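Local structure of penicillin-binding protein activator LpoB (Salmonella enterica subsp. enterica serovar Typhimurium, 4Q6V) at residues 2-5 and 6-10. The protein probably regulates peptidoglycan synthesis as an outer-membrane lipoprotein needed for the function of penicillin-binding protein 1B, this chain being its C-terminal domain. Residues are numbered along the deposited sequence; the frame is centred on the assembly and turned at random.
Sequences DWNG and AMQPL
N4 and Q8, one helical turn apart, lie side by side and point the same way, with their amide planes turned 55° from each other. The link between them runs from Q8 NE2 to N4 OD1 over 2.6 Å. It is lopsided: the acceptor lies almost in the amide plane of Q8, whereas NE2 stands well above the carbonyl plane of N4, 59° out of it, and so misses the lone pairs. A bend at chi2 of -63° folds the Q8 chain back toward N4. Beneath this pair the backbone N of Q8 bonds to N4 O at 2.7 Å, so the two residues are joined twice.

The inner side of the same turn is apolar. M7 runs extended beyond CG and passes obliquely by W3, its SE 4.1 Å from W3 CB. Its CE approaches the ring at W3 CE3. Both side chains also touch T47 of helix 41-54, as does N4, while A6 and M7 rest on L113 of strand 112-119.

At the start of the helix, D2 is the N-cap: its OD1 accepts a weak bond from G5 N at 3.3 Å. P9, which has no N-H to give, interrupts the backbone bonding, and its CG and CD lie against G5 O, each 3.1 Å away.

Here the general pattern of the N-capped, amphipathic start of a helix is met in helix 3-15 of the LpoB C-terminal domain, with an amide pair on its more exposed flank, W3 packed on helix 41-54, A6 on strand 112-119 of the mixed sheet, and M7 on both.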
loop_
_atom_site.group_PDB
_atom_site.type_symbol
_atom_site.label_atom_id
_atom_site.label_comp_id
_atom_site.label_asym_id
_atom_site.label_seq_id
_atom_site.Cartn_x
_atom_site.Cartn_y
_atom_site.Cartn_z
ATOM N N ASP A 2 -12.850 -2.243 -11.804
ATOM C CA ASP A 2 -13.297 -1.128 -10.981
ATOM C C ASP A 2 -12.528 -1.092 -9.665
ATOM O O ASP A 2 -13.022 -1.592 -8.648
ATOM C CB ASP A 2 -14.795 -1.241 -10.676
ATOM C CG ASP A 2 -15.344 0.006 -9.999
ATOM O OD1 ASP A 2 -14.625 1.037 -9.968
ATOM O OD2 ASP A 2 -16.496 -0.058 -9.510
ATOM N N TRP A 3 -11.332 -0.513 -9.717
ATOM C CA TRP A 3 -10.445 -0.446 -8.550
ATOM C C TRP A 3 -10.984 0.427 -7.411
ATOM O O TRP A 3 -10.974 -0.012 -6.246
ATOM C CB TRP A 3 -9.083 0.041 -8.991
ATOM C CG TRP A 3 -8.238 -0.914 -9.783
ATOM C CD1 TRP A 3 -7.814 -0.712 -11.060
ATOM C CD2 TRP A 3 -7.655 -2.159 -9.362
ATOM N NE1 TRP A 3 -7.009 -1.756 -11.469
ATOM C CE2 TRP A 3 -6.901 -2.659 -10.449
ATOM C CE3 TRP A 3 -7.709 -2.911 -8.189
ATOM C CZ2 TRP A 3 -6.199 -3.882 -10.397
ATOM C CZ3 TRP A 3 -6.992 -4.108 -8.121
ATOM C CH2 TRP A 3 -6.271 -4.589 -9.218
ATOM N N ASN A 4 -11.525 1.601 -7.747
ATOM C CA ASN A 4 -12.226 2.447 -6.754
ATOM C C ASN A 4 -13.336 1.727 -6.004
ATOM O O ASN A 4 -13.480 1.825 -4.788
ATOM C CB ASN A 4 -12.768 3.739 -7.397
ATOM C CG ASN A 4 -11.741 4.883 -7.491
ATOM O OD1 ASN A 4 -10.869 5.053 -6.637
ATOM N ND2 ASN A 4 -11.853 5.695 -8.520
ATOM N N GLY A 5 -14.155 0.971 -6.727
ATOM C CA GLY A 5 -15.237 0.246 -6.117
ATOM C C GLY A 5 -14.766 -0.701 -5.067
ATOM O O GLY A 5 -15.411 -0.843 -4.010
ATOM N N ALA A 6 -13.622 -1.335 -5.337
ATOM C CA ALA A 6 -12.955 -2.176 -4.361
ATOM C C ALA A 6 -12.191 -1.395 -3.277
ATOM O O ALA A 6 -12.283 -1.729 -2.072
ATOM C CB ALA A 6 -12.038 -3.128 -5.081
HETATM N N MSE A 7 -11.491 -0.346 -3.707
HETATM C CA MSE A 7 -10.527 0.331 -2.832
HETATM C C MSE A 7 -11.194 1.319 -1.886
HETATM O O MSE A 7 -10.800 1.448 -0.737
HETATM C CB MSE A 7 -9.487 1.014 -3.673
HETATM C CG MSE A 7 -8.293 0.107 -3.957
HETATM SE SE MSE A 7 -7.221 0.768 -5.467
HETATM C CE MSE A 7 -5.859 -0.627 -5.381
ATOM N N GLN A 8 -12.250 2.009 -2.343
ATOM C CA GLN A 8 -12.891 3.082 -1.573
ATOM C C GLN A 8 -13.474 2.594 -0.260
ATOM O O GLN A 8 -13.270 3.207 0.792
ATOM C CB GLN A 8 -13.993 3.792 -2.385
ATOM C CG GLN A 8 -13.540 4.513 -3.637
ATOM C CD GLN A 8 -12.593 5.654 -3.359
ATOM O OE1 GLN A 8 -12.632 6.267 -2.291
ATOM N NE2 GLN A 8 -11.714 5.939 -4.330
ATOM N N PRO A 9 -14.224 1.494 -0.290
ATOM C CA PRO A 9 -14.772 0.997 0.951
ATOM C C PRO A 9 -13.699 0.525 1.936
ATOM O O PRO A 9 -13.916 0.616 3.131
ATOM C CB PRO A 9 -15.651 -0.178 0.513
ATOM C CG PRO A 9 -15.427 -0.398 -0.931
ATOM C CD PRO A 9 -14.871 0.878 -1.465
ATOM N N LEU A 10 -12.583 -0.007 1.416
ATOM C CA LEU A 10 -11.519 -0.567 2.269
ATOM C C LEU A 10 -10.749 0.599 2.889
ATOM O O LEU A 10 -10.429 0.595 4.074
ATOM C CB LEU A 10 -10.594 -1.431 1.450
ATOM C CG LEU A 10 -11.106 -2.789 0.964
ATOM C CD1 LEU A 10 -10.098 -3.517 0.101
ATOM C CD2 LEU A 10 -11.445 -3.638 2.171
#